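Local coordinates for protein glutathione S-transferase (Xanthomonas axonopodis pv. citri, PDB 6NV6) that probably conjugates glutathione to electrophilic substrates, as a bacterial theta-class glutathione transferase that binds glutathione, at residues D95-S103 and M160-F168. Residues are numbered along the deposited sequence; the frame is centred on the assembly and turned at random.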
loop_
_atom_site.group_PDB
_atom_site.type_symbol
_atom_site.label_atom_id
_atom_site.label_comp_id
_atom_site.label_asym_id
_atom_site.label_seq_id
_atom_site.Cartn_x
_atom_site.Cartn_y
_atom_site.Cartn_z
ATOM N N ASP A 95 7.882 -2.413 -10.295
ATOM C CA ASP A 95 7.451 -1.095 -10.742
ATOM C C ASP A 95 6.042 -1.141 -11.309
ATOM O O ASP A 95 5.220 -0.261 -11.027
ATOM C CB ASP A 95 8.426 -0.556 -11.782
ATOM C CG ASP A 95 8.566 0.945 -11.712
ATOM O OD1 ASP A 95 7.824 1.591 -10.929
ATOM O OD2 ASP A 95 9.417 1.485 -12.441
ATOM N N ARG A 96 5.740 -2.180 -12.090
ATOM C CA ARG A 96 4.437 -2.291 -12.734
ATOM C C ARG A 96 3.307 -2.451 -11.723
ATOM O O ARG A 96 2.165 -2.059 -12.004
ATOM C CB ARG A 96 4.440 -3.475 -13.692
ATOM C CG ARG A 96 4.454 -4.788 -12.949
ATOM C CD ARG A 96 4.252 -5.937 -13.857
ATOM N NE ARG A 96 5.472 -6.204 -14.592
ATOM C CZ ARG A 96 6.128 -7.350 -14.525
ATOM N NH1 ARG A 96 5.675 -8.324 -13.746
ATOM N NH2 ARG A 96 7.233 -7.516 -15.234
ATOM N N TRP A 97 3.594 -3.030 -10.553
ATOM C CA TRP A 97 2.545 -3.203 -9.563
ATOM C C TRP A 97 2.346 -1.924 -8.782
ATOM O O TRP A 97 1.250 -1.679 -8.265
ATOM C CB TRP A 97 2.865 -4.379 -8.645
ATOM C CG TRP A 97 2.709 -5.666 -9.375
ATOM C CD1 TRP A 97 3.700 -6.472 -9.835
ATOM C CD2 TRP A 97 1.475 -6.270 -9.781
ATOM N NE1 TRP A 97 3.162 -7.551 -10.494
ATOM C CE2 TRP A 97 1.798 -7.451 -10.473
ATOM C CE3 TRP A 97 0.127 -5.922 -9.624
ATOM C CZ2 TRP A 97 0.826 -8.296 -11.003
ATOM C CZ3 TRP A 97 -0.841 -6.759 -10.153
ATOM C CH2 TRP A 97 -0.484 -7.936 -10.833
ATOM N N MET A 98 3.373 -1.081 -8.729
ATOM C CA MET A 98 3.190 0.247 -8.160
ATOM C C MET A 98 2.225 1.070 -9.007
ATOM O O MET A 98 1.260 1.643 -8.490
ATOM C CB MET A 98 4.539 0.947 -8.030
ATOM C CG MET A 98 5.557 0.176 -7.207
ATOM S SD MET A 98 7.092 1.100 -6.977
ATOM C CE MET A 98 6.569 2.226 -5.667
ATOM N N ASP A 99 2.463 1.124 -10.321
ATOM C CA ASP A 99 1.554 1.835 -11.215
ATOM C C ASP A 99 0.170 1.194 -11.242
ATOM O O ASP A 99 -0.846 1.896 -11.251
ATOM C CB ASP A 99 2.133 1.872 -12.622
ATOM C CG ASP A 99 3.093 3.014 -12.829
ATOM O OD1 ASP A 99 3.054 3.984 -12.040
ATOM O OD2 ASP A 99 3.879 2.932 -13.792
ATOM N N TRP A 100 0.112 -0.139 -11.271
ATOM C CA TRP A 100 -1.170 -0.831 -11.345
ATOM C C TRP A 100 -2.014 -0.598 -10.091
ATOM O O TRP A 100 -3.245 -0.491 -10.172
ATOM C CB TRP A 100 -0.908 -2.320 -11.581
ATOM C CG TRP A 100 -2.123 -3.197 -11.647
ATOM C CD1 TRP A 100 -2.779 -3.595 -12.765
ATOM C CD2 TRP A 100 -2.786 -3.834 -10.547
ATOM N NE1 TRP A 100 -3.831 -4.421 -12.438
ATOM C CE2 TRP A 100 -3.852 -4.585 -11.080
ATOM C CE3 TRP A 100 -2.589 -3.832 -9.158
ATOM C CZ2 TRP A 100 -4.718 -5.320 -10.282
ATOM C CZ3 TRP A 100 -3.458 -4.571 -8.360
ATOM C CH2 TRP A 100 -4.507 -5.300 -8.927
ATOM N N THR A 101 -1.375 -0.516 -8.923
ATOM C CA THR A 101 -2.122 -0.234 -7.704
ATOM C C THR A 101 -2.855 1.095 -7.820
ATOM O O THR A 101 -4.040 1.201 -7.472
ATOM C CB THR A 101 -1.179 -0.230 -6.497
ATOM O OG1 THR A 101 -0.633 -1.539 -6.308
ATOM C CG2 THR A 101 -1.926 0.173 -5.238
ATOM N N THR A 102 -2.171 2.116 -8.324
ATOM C CA THR A 102 -2.813 3.410 -8.500
ATOM C C THR A 102 -3.761 3.408 -9.697
ATOM O O THR A 102 -4.916 3.831 -9.585
ATOM C CB THR A 102 -1.749 4.494 -8.648
ATOM O OG1 THR A 102 -0.942 4.527 -7.460
ATOM C CG2 THR A 102 -2.407 5.848 -8.877
ATOM N N SER A 103 -3.294 2.924 -10.850
ATOM C CA SER A 103 -4.063 3.088 -12.075
ATOM C C SER A 103 -5.329 2.235 -12.089
ATOM O O SER A 103 -6.315 2.612 -12.737
ATOM C CB SER A 103 -3.184 2.759 -13.282
ATOM O OG SER A 103 -3.190 1.374 -13.570
ATOM N N MET A 160 10.502 -2.325 -3.018
ATOM C CA MET A 160 9.547 -1.217 -3.055
ATOM C C MET A 160 8.281 -1.565 -3.821
ATOM O O MET A 160 7.206 -1.023 -3.523
ATOM C CB MET A 160 10.217 -0.005 -3.692
ATOM C CG MET A 160 10.824 -0.328 -5.065
ATOM S SD MET A 160 11.356 1.130 -5.976
ATOM C CE MET A 160 11.882 2.095 -4.585
ATOM N N GLY A 161 8.395 -2.448 -4.817
ATOM C CA GLY A 161 7.257 -2.784 -5.649
ATOM C C GLY A 161 6.110 -3.411 -4.884
ATOM O O GLY A 161 4.953 -3.298 -5.298
ATOM N N ASP A 162 6.399 -4.064 -3.761
ATOM C CA ASP A 162 5.337 -4.660 -2.960
ATOM C C ASP A 162 4.608 -3.650 -2.081
ATOM O O ASP A 162 3.536 -3.966 -1.543
ATOM C CB ASP A 162 5.909 -5.762 -2.068
ATOM C CG ASP A 162 6.382 -6.960 -2.850
ATOM O OD1 ASP A 162 7.516 -6.920 -3.388
ATOM O OD2 ASP A 162 5.612 -7.944 -2.905
ATOM N N ILE A 163 5.151 -2.450 -1.924
ATOM C CA ILE A 163 4.705 -1.543 -0.877
ATOM C C ILE A 163 3.357 -0.897 -1.201
ATOM O O ILE A 163 2.483 -0.888 -0.326
ATOM C CB ILE A 163 5.796 -0.506 -0.598
ATOM C CG1 ILE A 163 6.941 -1.166 0.163
ATOM C CG2 ILE A 163 5.247 0.687 0.183
ATOM C CD1 ILE A 163 8.125 -0.255 0.391
ATOM N N PRO A 164 3.110 -0.361 -2.408
ATOM C CA PRO A 164 1.793 0.270 -2.642
ATOM C C PRO A 164 0.620 -0.686 -2.487
ATOM O O PRO A 164 -0.301 -0.401 -1.700
ATOM C CB PRO A 164 1.916 0.811 -4.070
ATOM C CG PRO A 164 3.369 1.014 -4.259
ATOM C CD PRO A 164 4.038 -0.092 -3.522
ATOM N N LEU A 165 0.621 -1.827 -3.194
ATOM C CA LEU A 165 -0.468 -2.789 -3.004
ATOM C C LEU A 165 -0.457 -3.395 -1.599
ATOM O O LEU A 165 -1.525 -3.686 -1.044
ATOM C CB LEU A 165 -0.396 -3.897 -4.051
ATOM C CG LEU A 165 -1.589 -4.851 -4.055
ATOM C CD1 LEU A 165 -2.896 -4.109 -4.339
ATOM C CD2 LEU A 165 -1.380 -5.967 -5.060
ATOM N N GLY A 166 0.733 -3.591 -1.013
ATOM C CA GLY A 166 0.814 -4.125 0.336
ATOM C C GLY A 166 0.128 -3.246 1.364
ATOM O O GLY A 166 -0.431 -3.750 2.344
ATOM N N SER A 167 0.145 -1.928 1.154
ATOM C CA SER A 167 -0.517 -1.035 2.097
ATOM C C SER A 167 -2.031 -1.052 1.928
ATOM O O SER A 167 -2.760 -0.803 2.896
ATOM C CB SER A 167 0.029 0.388 1.953
ATOM O OG SER A 167 1.442 0.402 1.827
ATOM N N PHE A 168 -2.523 -1.335 0.719
ATOM C CA PHE A 168 -3.963 -1.510 0.542
ATOM C C PHE A 168 -4.425 -2.859 1.065
ATOM O O PHE A 168 -5.498 -2.953 1.677
ATOM C CB PHE A 168 -4.348 -1.389 -0.933
ATOM C CG PHE A 168 -4.437 0.024 -1.434
ATOM C CD1 PHE A 168 -5.599 0.753 -1.290
ATOM C CD2 PHE A 168 -3.357 0.617 -2.069
ATOM C CE1 PHE A 168 -5.680 2.055 -1.765
ATOM C CE2 PHE A 168 -3.434 1.918 -2.541
ATOM C CZ PHE A 168 -4.604 2.639 -2.384
#
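Thr101 meets Pro164 and Phe168 through its methyl and Leu165 through its hydroxyl, and most of the apolar packing between 95-103 and 160-168 is built round it and Met98. Its methyl CG2, anti to the backbone N, approaches the Phe168 ring obliquely, 3.5 Å from CD2, and also passes 4.1 Å from Pro164 CB. Thr101 OG1 lies 3.3 Å from Leu165 CB, a contact only. Met98 packs obliquely against the CG corner of Pro164: the chain bends at chi3 (79°), which brings CE to 3.7 Å from Pro164 CG, while CG lies 3.8 Å from Gly161 CA. Farther along, Leu165 CD1 sits at the edge of the Trp100 indole, near its plane, 4.1 Å from CZ3.

The short axes approach to 8.4 Å at 45°, pairing helix 88-118 with the start of helix 163-174 inside the all-helical C-terminal domain of the glutathione transferase fold. The Asp162 carboxylate, just ahead of helix 163-174, accepts hydrogen bonds from Leu153 N and Trp188 NE1, which ties this turn to the loop at Leu153 and to helix 183-193. Arg73 and Asn69 of helix 68-79, from the thioredoxin-like domain, touch Met98 and Pro164 respectively.

The hydroxyls of Thr101 and Ser167 each turn back to the carbonyl four residues earlier in their own helix. Thr101 OG1 donates to Trp97 O at 2.7 Å with a C=O...donor angle of 158°; Thr101 N reaches that oxygen from the opposite face of the carbonyl plane. Ser167 OG likewise donates to Ile163 O.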